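Local coordinates for StAR-related lipid transfer protein 5 (Homo sapiens, PDB 2R55) that probably binds cholesterol or other sterols and takes part in intracellular lipid transport, as a START-domain protein, at residues T147-A152 and G175-P180; Q37-T42 and N189-F194; A32-Q37 and N171-C176. One frame throughout, in Å; residues are numbered along the deposited sequence.

All three contacts are mostly buried and lie within one START domain, their centres about 8 to 9 Å apart. Contact 1 joins two antiparallel strands of the curved sheet, and its chemistry is mainly backbone hydrogen bonding. Contacts 2 and 3 instead lay successive turns of helix 21-40 on one side of that sheet, without a hydrogen bond between their own segments. Contact 3 rests a methionine on strand 167-180, which contact 1 also uses; the two contacts have Gly-175 and Cys-176 in common. Contact 2 sets aromatic and aliphatic groups on the adjoining strand 188-197. Nearer solvent come charges: Arg-39 of contact 2 pairs with Glu-179 of contact 1, while Lys-34 of contact 3, at the surface, pairs with Glu-63.

Contact 1 (T147-A152 and G175-P180); sequences TISSNA and GCFCEP
Ser-150 OG and the backbone N of Cys-176 meet across two antiparallel strands, 148-154 and 167-180, of the curved sheet of the START fold. From Ser-150, CB lies beside the Cys-176 backbone, 4.1 Å from its N, and OG goes on to accept a hydrogen bond from that N at 2.9 Å. A chi1 of 54° sets OG between its own backbone N and carbonyl carbon, facing the neighbouring strand; its tip also touches Cys-176 CB at 3.3 Å. The same N-H reaches Ser-150 O, so two acceptors share it, both bonds bent, while Ser-150 N returns a straighter bond to Cys-176 O at 2.7 Å. A short polar serine suits this place because its hydroxyl, one bond from CB, is close enough to reach the neighbouring backbone N. Further along, the Ile-148 and Cys-178 backbones exchange a regular pair of bonds; their side chains lie on the same face as Ser-150 and Cys-176, and pack against helix 79-86. Phe-177 points to the other face, toward Met-35 of helix 21-40, with Ser-149 CB packed on the ring obliquely. Thr-147 turns its hydroxyl toward Asp-145, its hydrogen-bond partner, and its methyl CG2 meets the edge of the Phe-177 ring, 4.0 Å from CD2.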
loop_
_atom_site.group_PDB
_atom_site.type_symbol
_atom_site.label_atom_id
_atom_site.label_comp_id
_atom_site.label_asym_id
_atom_site.label_seq_id
_atom_site.Cartn_x
_atom_site.Cartn_y
_atom_site.Cartn_z
ATOM N N THR A 147 4.158 12.733 -10.956
ATOM C CA THR A 147 3.789 11.565 -10.183
ATOM C C THR A 147 4.759 11.367 -9.024
ATOM O O THR A 147 5.980 11.440 -9.195
ATOM C CB THR A 147 3.718 10.291 -11.072
ATOM O OG1 THR A 147 2.675 10.442 -12.040
ATOM C CG2 THR A 147 3.413 9.062 -10.252
ATOM N N ILE A 148 4.190 11.168 -7.836
ATOM C CA ILE A 148 4.942 10.782 -6.660
ATOM C C ILE A 148 4.439 9.376 -6.340
ATOM O O ILE A 148 3.236 9.112 -6.419
ATOM C CB ILE A 148 4.705 11.760 -5.478
ATOM C CG1 ILE A 148 4.697 13.217 -5.965
ATOM C CG2 ILE A 148 5.785 11.591 -4.414
ATOM C CD1 ILE A 148 4.237 14.242 -4.941
ATOM N N SER A 149 5.349 8.465 -6.006
ATOM C CA SER A 149 4.954 7.084 -5.727
ATOM C C SER A 149 5.560 6.520 -4.445
ATOM O O SER A 149 6.604 6.996 -3.970
ATOM C CB SER A 149 5.309 6.170 -6.900
ATOM O OG SER A 149 6.629 5.672 -6.771
ATOM N N SER A 150 4.898 5.499 -3.893
ATOM C CA SER A 150 5.444 4.783 -2.767
ATOM C C SER A 150 5.594 3.344 -3.174
ATOM O O SER A 150 4.717 2.767 -3.829
ATOM C CB SER A 150 4.571 4.926 -1.514
ATOM O OG SER A 150 3.224 4.557 -1.754
ATOM N N ASN A 151 6.714 2.762 -2.771
ATOM C CA ASN A 151 7.122 1.456 -3.247
ATOM C C ASN A 151 7.675 0.686 -2.067
ATOM O O ASN A 151 8.752 0.981 -1.556
ATOM C CB ASN A 151 8.185 1.612 -4.338
ATOM C CG ASN A 151 7.728 2.522 -5.496
ATOM O OD1 ASN A 151 7.087 2.072 -6.443
ATOM N ND2 ASN A 151 8.072 3.789 -5.417
ATOM N N ALA A 152 6.918 -0.306 -1.628
ATOM C CA ALA A 152 7.195 -0.960 -0.385
ATOM C C ALA A 152 7.336 -2.458 -0.611
ATOM O O ALA A 152 6.570 -3.039 -1.368
ATOM C CB ALA A 152 6.073 -0.655 0.574
ATOM N N GLY A 175 2.161 -0.388 -3.066
ATOM C CA GLY A 175 2.162 1.015 -2.696
ATOM C C GLY A 175 1.226 1.843 -3.538
ATOM O O GLY A 175 0.198 1.357 -4.015
ATOM N N CYS A 176 1.606 3.094 -3.737
ATOM C CA CYS A 176 0.744 4.096 -4.333
ATOM C C CYS A 176 1.424 4.904 -5.409
ATOM O O CYS A 176 2.565 5.324 -5.235
ATOM C CB CYS A 176 0.316 5.082 -3.265
ATOM S SG CYS A 176 -0.979 4.426 -2.323
ATOM N N PHE A 177 0.688 5.141 -6.492
ATOM C CA PHE A 177 1.030 6.167 -7.475
ATOM C C PHE A 177 0.102 7.390 -7.323
ATOM O O PHE A 177 -1.127 7.277 -7.442
ATOM C CB PHE A 177 0.928 5.597 -8.891
ATOM C CG PHE A 177 2.018 4.625 -9.240
ATOM C CD1 PHE A 177 1.872 3.266 -8.973
ATOM C CD2 PHE A 177 3.190 5.065 -9.858
ATOM C CE1 PHE A 177 2.882 2.340 -9.316
ATOM C CE2 PHE A 177 4.205 4.160 -10.196
ATOM C CZ PHE A 177 4.047 2.779 -9.916
ATOM N N CYS A 178 0.687 8.546 -7.025
ATOM C CA CYS A 178 -0.065 9.807 -6.973
ATOM C C CYS A 178 0.230 10.610 -8.240
ATOM O O CYS A 178 1.330 11.134 -8.383
ATOM C CB CYS A 178 0.342 10.623 -5.745
ATOM S SG CYS A 178 0.035 9.873 -4.130
ATOM N N GLU A 179 -0.744 10.695 -9.149
ATOM C CA GLU A 179 -0.506 11.247 -10.502
ATOM C C GLU A 179 -1.313 12.515 -10.758
ATOM O O GLU A 179 -2.542 12.481 -10.717
ATOM C CB GLU A 179 -0.810 10.217 -11.615
ATOM C CG GLU A 179 -0.391 8.763 -11.296
ATOM C CD GLU A 179 -0.928 7.720 -12.295
ATOM O OE1 GLU A 179 -2.028 7.900 -12.868
ATOM O OE2 GLU A 179 -0.246 6.703 -12.503
ATOM N N PRO A 180 -0.622 13.633 -11.051
ATOM C CA PRO A 180 -1.296 14.906 -11.346
ATOM C C PRO A 180 -2.059 14.827 -12.671
ATOM O O PRO A 180 -1.687 14.034 -13.551
ATOM C CB PRO A 180 -0.136 15.898 -11.442
ATOM C CG PRO A 180 1.037 15.053 -11.865
ATOM C CD PRO A 180 0.845 13.751 -11.144
#

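Contact 2 (Q37-T42 and N189-F194); sequences QYRRDT and NLVTFF
Tyr-38 and Phe-193 meet as an edge-to-face pair, the edge of the tyrosine ring turned toward the phenylalanine face, with ring centres 5.7 Å apart and planes at 56°. Closer still is the tyrosine's methylene: CB stands over that face, 3.9 Å from the Phe-193 ring centroid and 18° off the normal, a CH-pi contact displaced toward the rim. Phe-193 CG lies anti to its carbonyl carbon, and the ring extends from the strand to the helix backbone, where CZ comes 3.3 Å from Tyr-38 O. A flat, apolar ring suits this buried place because its face can receive both a methylene and an aromatic edge.

Arg-39 leaves the next helix position and crosses Val-191 at about a right angle. Its chain bends at chi2 (54°), which carries CD and NE across the valine. Arg-39 NE lies 3.6 Å from Val-191 CG2, and Arg-39 CD rests near Val-191 CG1. The branched valine thus offers two methyls to the arginine stem, while NE is engaged in a salt bridge with Glu-179. Arginine fits a partly exposed edge of this kind, its aliphatic part packing inward and its charge meeting an acid.

Together these side chains seat the last turn of helix 21-40 on strand 188-197, with strand 167-180 on one flank, where Phe-177 touches both Arg-39 and Phe-193, and strand 67-75 on the other, where Arg-70 does the same.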
loop_
_atom_site.group_PDB
_atom_site.type_symbol
_atom_site.label_atom_id
_atom_site.label_comp_id
_atom_site.label_asym_id
_atom_site.label_seq_id
_atom_site.Cartn_x
_atom_site.Cartn_y
_atom_site.Cartn_z
ATOM N N GLN A 37 5.908 -1.446 -13.717
ATOM C CA GLN A 37 5.374 -2.410 -14.661
ATOM C C GLN A 37 3.927 -2.791 -14.315
ATOM O O GLN A 37 3.092 -2.904 -15.219
ATOM C CB GLN A 37 6.313 -3.622 -14.833
ATOM C CG GLN A 37 6.645 -3.984 -16.321
ATOM C CD GLN A 37 7.139 -2.781 -17.162
ATOM O OE1 GLN A 37 7.708 -1.807 -16.632
ATOM N NE2 GLN A 37 6.922 -2.853 -18.483
ATOM N N TYR A 38 3.611 -2.910 -13.022
ATOM C CA TYR A 38 2.228 -3.143 -12.589
ATOM C C TYR A 38 1.297 -1.996 -13.018
ATOM O O TYR A 38 0.105 -2.206 -13.200
ATOM C CB TYR A 38 2.086 -3.239 -11.061
ATOM C CG TYR A 38 2.851 -4.308 -10.308
ATOM C CD1 TYR A 38 3.295 -5.467 -10.923
ATOM C CD2 TYR A 38 3.086 -4.160 -8.948
ATOM C CE1 TYR A 38 3.989 -6.432 -10.203
ATOM C CE2 TYR A 38 3.771 -5.105 -8.237
ATOM C CZ TYR A 38 4.218 -6.246 -8.868
ATOM O OH TYR A 38 4.901 -7.190 -8.150
ATOM N N ARG A 39 1.826 -0.782 -13.130
ATOM C CA ARG A 39 0.991 0.363 -13.417
ATOM C C ARG A 39 0.655 0.393 -14.902
ATOM O O ARG A 39 -0.450 0.788 -15.306
ATOM C CB ARG A 39 1.697 1.652 -12.983
ATOM C CG ARG A 39 1.006 2.957 -13.380
ATOM C CD ARG A 39 -0.425 2.999 -12.920
ATOM N NE ARG A 39 -1.107 4.227 -13.328
ATOM C CZ ARG A 39 -1.834 4.365 -14.436
ATOM N NH1 ARG A 39 -1.998 3.338 -15.265
ATOM N NH2 ARG A 39 -2.409 5.530 -14.689
ATOM N N ARG A 40 1.611 -0.037 -15.714
ATOM C CA ARG A 40 1.459 0.019 -17.153
ATOM C C ARG A 40 0.711 -1.197 -17.665
ATOM O O ARG A 40 -0.097 -1.075 -18.569
ATOM C CB ARG A 40 2.814 0.146 -17.817
ATOM C CG ARG A 40 3.520 1.431 -17.435
ATOM C CD ARG A 40 5.030 1.375 -17.726
ATOM N NE ARG A 40 5.534 2.741 -17.745
ATOM C CZ ARG A 40 6.804 3.101 -17.909
ATOM N NH1 ARG A 40 7.116 4.395 -17.924
ATOM N NH2 ARG A 40 7.759 2.186 -18.047
ATOM N N ASP A 41 0.953 -2.363 -17.075
ATOM C CA ASP A 41 0.383 -3.595 -17.610
ATOM C C ASP A 41 -1.136 -3.508 -17.671
ATOM O O ASP A 41 -1.781 -3.021 -16.737
ATOM C CB ASP A 41 0.764 -4.811 -16.760
ATOM C CG ASP A 41 2.227 -5.200 -16.878
ATOM O OD1 ASP A 41 2.900 -4.890 -17.899
ATOM O OD2 ASP A 41 2.711 -5.870 -15.936
ATOM N N THR A 42 -1.710 -4.002 -18.759
ATOM C CA THR A 42 -3.159 -4.095 -18.843
ATOM C C THR A 42 -3.623 -5.559 -18.893
ATOM O O THR A 42 -4.821 -5.849 -18.879
ATOM C CB THR A 42 -3.723 -3.262 -20.019
ATOM O OG1 THR A 42 -3.124 -3.697 -21.242
ATOM C CG2 THR A 42 -3.445 -1.761 -19.806
ATOM N N ASN A 189 -5.145 11.558 -9.655
ATOM C CA ASN A 189 -5.399 10.151 -9.916
ATOM C C ASN A 189 -4.540 9.322 -8.969
ATOM O O ASN A 189 -3.318 9.544 -8.870
ATOM C CB ASN A 189 -5.082 9.799 -11.375
ATOM C CG ASN A 189 -5.729 8.495 -11.830
ATOM O OD1 ASN A 189 -6.929 8.441 -12.121
ATOM N ND2 ASN A 189 -4.922 7.444 -11.918
ATOM N N LEU A 190 -5.192 8.392 -8.263
ATOM C CA LEU A 190 -4.537 7.494 -7.322
ATOM C C LEU A 190 -4.709 6.020 -7.723
ATOM O O LEU A 190 -5.832 5.475 -7.691
ATOM C CB LEU A 190 -5.079 7.705 -5.904
ATOM C CG LEU A 190 -4.548 6.792 -4.785
ATOM C CD1 LEU A 190 -3.054 7.018 -4.532
ATOM C CD2 LEU A 190 -5.317 6.979 -3.502
ATOM N N VAL A 191 -3.590 5.386 -8.081
ATOM C CA VAL A 191 -3.550 3.958 -8.392
ATOM C C VAL A 191 -2.699 3.260 -7.333
ATOM O O VAL A 191 -1.535 3.637 -7.098
ATOM C CB VAL A 191 -2.987 3.693 -9.801
ATOM C CG1 VAL A 191 -3.221 2.232 -10.216
ATOM C CG2 VAL A 191 -3.622 4.625 -10.800
ATOM N N THR A 192 -3.294 2.269 -6.671
ATOM C CA THR A 192 -2.646 1.621 -5.545
ATOM C C THR A 192 -2.627 0.121 -5.751
ATOM O O THR A 192 -3.585 -0.457 -6.289
ATOM C CB THR A 192 -3.373 1.866 -4.215
ATOM O OG1 THR A 192 -4.643 1.208 -4.246
ATOM C CG2 THR A 192 -3.579 3.345 -3.924
ATOM N N PHE A 193 -1.545 -0.509 -5.287
ATOM C CA PHE A 193 -1.414 -1.945 -5.342
ATOM C C PHE A 193 -1.233 -2.518 -3.955
ATOM O O PHE A 193 -0.337 -2.109 -3.223
ATOM C CB PHE A 193 -0.241 -2.336 -6.236
ATOM C CG PHE A 193 -0.394 -1.871 -7.632
ATOM C CD1 PHE A 193 -1.142 -2.602 -8.533
ATOM C CD2 PHE A 193 0.161 -0.668 -8.036
ATOM C CE1 PHE A 193 -1.310 -2.155 -9.821
ATOM C CE2 PHE A 193 -0.008 -0.214 -9.328
ATOM C CZ PHE A 193 -0.740 -0.962 -10.225
ATOM N N PHE A 194 -2.107 -3.461 -3.611
ATOM C CA PHE A 194 -1.989 -4.258 -2.396
ATOM C C PHE A 194 -1.441 -5.604 -2.806
ATOM O O PHE A 194 -1.970 -6.241 -3.719
ATOM C CB PHE A 194 -3.364 -4.421 -1.756
ATOM C CG PHE A 194 -3.824 -3.210 -1.015
ATOM C CD1 PHE A 194 -3.055 -2.044 -1.009
ATOM C CD2 PHE A 194 -5.034 -3.211 -0.354
ATOM C CE1 PHE A 194 -3.484 -0.919 -0.313
ATOM C CE2 PHE A 194 -5.464 -2.085 0.338
ATOM C CZ PHE A 194 -4.691 -0.945 0.356
#

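Contact 3 (A32-Q37 and N171-C176); sequences AEKMLQ and NHPCGC
Two successive bends, chi2 -78° and chi3 -70°, fold the Met-35 side chain so that its sulfur and methyl lie along the backbone of Cys-174 and Gly-175. Its CG is anti to the carbonyl carbon, sending the chain from the helix toward the strand. SD settles against the peptide, 3.6 Å from Cys-174 C, and the terminal CE lies 3.7 Å from Gly-175 N, with Cys-176 N slightly farther off. No hydrogen bond joins the segments; the contact is van der Waals packing of a thioether on main chain. Methionine suits this place because its long, unbranched and flexible chain can follow the backbone, and Gly-175 presents only main chain to the methyl. An alanine here would lose CG, SD and CE, which is likely to open a gap over Cys-174 and Gly-175 and cost the Phe-177 and Phe-193 rings one of their neighbours.

At the exposed margin, Lys-34 passes the Pro-173 ring at a slant, its CD 4.0 Å from Pro-173 CG, and its NZ forms a salt bridge with Glu-63, a division of labour that suits lysine at a surface. Pro-173 itself is buried, its compact apolar ring directed toward the helix and also touching Val-31 and Tyr-38.

Helix segment 32-37 crosses the strand part of 171-176 at -69°, the two short axes coming within 9.2 Å at their closest approach. This part of helix 21-40 thus lies over the middle of three neighbouring strands: Met-35 touches Asn-151 of strand 148-154 on one flank and Phe-193 of strand 188-197 on the other.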
loop_
_atom_site.group_PDB
_atom_site.type_symbol
_atom_site.label_atom_id
_atom_site.label_comp_id
_atom_site.label_asym_id
_atom_site.label_seq_id
_atom_site.Cartn_x
_atom_site.Cartn_y
_atom_site.Cartn_z
ATOM N N ALA A 32 10.286 -0.492 -7.033
ATOM C CA ALA A 32 9.676 0.538 -7.851
ATOM C C ALA A 32 9.605 0.154 -9.341
ATOM O O ALA A 32 8.590 0.411 -10.001
ATOM C CB ALA A 32 10.428 1.846 -7.676
ATOM N N GLU A 33 10.665 -0.461 -9.870
ATOM C CA GLU A 33 10.643 -0.969 -11.258
ATOM C C GLU A 33 9.457 -1.909 -11.501
ATOM O O GLU A 33 8.744 -1.753 -12.496
ATOM C CB GLU A 33 11.975 -1.615 -11.658
ATOM C CG GLU A 33 12.965 -0.613 -12.259
ATOM C CD GLU A 33 14.440 -0.967 -11.999
ATOM O OE1 GLU A 33 14.770 -2.174 -11.797
ATOM O OE2 GLU A 33 15.266 -0.020 -11.994
ATOM N N LYS A 34 9.225 -2.845 -10.568
ATOM C CA LYS A 34 8.085 -3.757 -10.652
ATOM C C LYS A 34 6.759 -3.022 -10.539
ATOM O O LYS A 34 5.802 -3.295 -11.253
ATOM C CB LYS A 34 8.185 -4.838 -9.575
ATOM C CG LYS A 34 9.098 -5.982 -9.983
ATOM C CD LYS A 34 9.465 -6.798 -8.780
ATOM C CE LYS A 34 10.394 -7.930 -9.132
ATOM N NZ LYS A 34 10.569 -8.732 -7.903
ATOM N N MET A 35 6.722 -2.076 -9.623
ATOM C CA MET A 35 5.568 -1.250 -9.449
ATOM C C MET A 35 5.246 -0.501 -10.731
ATOM O O MET A 35 4.106 -0.491 -11.180
ATOM C CB MET A 35 5.805 -0.324 -8.277
ATOM C CG MET A 35 5.493 -0.993 -6.956
ATOM S SD MET A 35 3.717 -1.056 -6.667
ATOM C CE MET A 35 3.359 0.668 -6.384
ATOM N N LEU A 36 6.261 0.065 -11.359
ATOM C CA LEU A 36 6.069 0.734 -12.634
ATOM C C LEU A 36 5.445 -0.197 -13.680
ATOM O O LEU A 36 4.533 0.203 -14.417
ATOM C CB LEU A 36 7.377 1.356 -13.126
ATOM C CG LEU A 36 7.239 2.440 -14.212
ATOM C CD1 LEU A 36 6.258 3.550 -13.778
ATOM C CD2 LEU A 36 8.604 3.029 -14.655
ATOM N N GLN A 37 5.908 -1.446 -13.717
ATOM C CA GLN A 37 5.374 -2.410 -14.661
ATOM C C GLN A 37 3.927 -2.791 -14.315
ATOM O O GLN A 37 3.092 -2.904 -15.219
ATOM C CB GLN A 37 6.313 -3.622 -14.833
ATOM C CG GLN A 37 6.645 -3.984 -16.321
ATOM C CD GLN A 37 7.139 -2.781 -17.162
ATOM O OE1 GLN A 37 7.708 -1.807 -16.632
ATOM N NE2 GLN A 37 6.922 -2.853 -18.483
ATOM N N ASN A 171 4.478 -8.031 2.960
ATOM C CA ASN A 171 4.081 -7.332 1.749
ATOM C C ASN A 171 5.064 -7.639 0.649
ATOM O O ASN A 171 6.276 -7.594 0.867
ATOM C CB ASN A 171 4.115 -5.813 1.968
ATOM C CG ASN A 171 2.929 -5.312 2.744
ATOM O OD1 ASN A 171 1.792 -5.696 2.482
ATOM N ND2 ASN A 171 3.183 -4.453 3.706
ATOM N N HIS A 172 4.541 -7.942 -0.535
ATOM C CA HIS A 172 5.354 -7.951 -1.750
ATOM C C HIS A 172 5.188 -6.592 -2.479
ATOM O O HIS A 172 4.379 -5.754 -2.022
ATOM C CB HIS A 172 4.980 -9.150 -2.586
ATOM C CG HIS A 172 5.365 -10.445 -1.957
ATOM N ND1 HIS A 172 4.472 -11.224 -1.256
ATOM C CD2 HIS A 172 6.554 -11.089 -1.901
ATOM C CE1 HIS A 172 5.090 -12.308 -0.820
ATOM N NE2 HIS A 172 6.354 -12.249 -1.197
ATOM N N PRO A 173 5.974 -6.333 -3.553
ATOM C CA PRO A 173 6.008 -4.949 -4.077
ATOM C C PRO A 173 4.622 -4.329 -4.180
ATOM O O PRO A 173 3.738 -4.896 -4.817
ATOM C CB PRO A 173 6.645 -5.109 -5.451
ATOM C CG PRO A 173 7.559 -6.301 -5.281
ATOM C CD PRO A 173 6.863 -7.227 -4.324
ATOM N N CYS A 174 4.442 -3.187 -3.527
ATOM C CA CYS A 174 3.131 -2.567 -3.376
ATOM C C CYS A 174 3.286 -1.099 -3.079
ATOM O O CYS A 174 4.394 -0.628 -2.843
ATOM C CB CYS A 174 2.351 -3.187 -2.213
ATOM S SG CYS A 174 3.101 -3.045 -0.576
ATOM N N GLY A 175 2.161 -0.388 -3.066
ATOM C CA GLY A 175 2.162 1.015 -2.696
ATOM C C GLY A 175 1.226 1.843 -3.538
ATOM O O GLY A 175 0.198 1.357 -4.015
ATOM N N CYS A 176 1.606 3.094 -3.737
ATOM C CA CYS A 176 0.744 4.096 -4.333
ATOM C C CYS A 176 1.424 4.904 -5.409
ATOM O O CYS A 176 2.565 5.324 -5.235
ATOM C CB CYS A 176 0.316 5.082 -3.265
ATOM S SG CYS A 176 -0.979 4.426 -2.323
#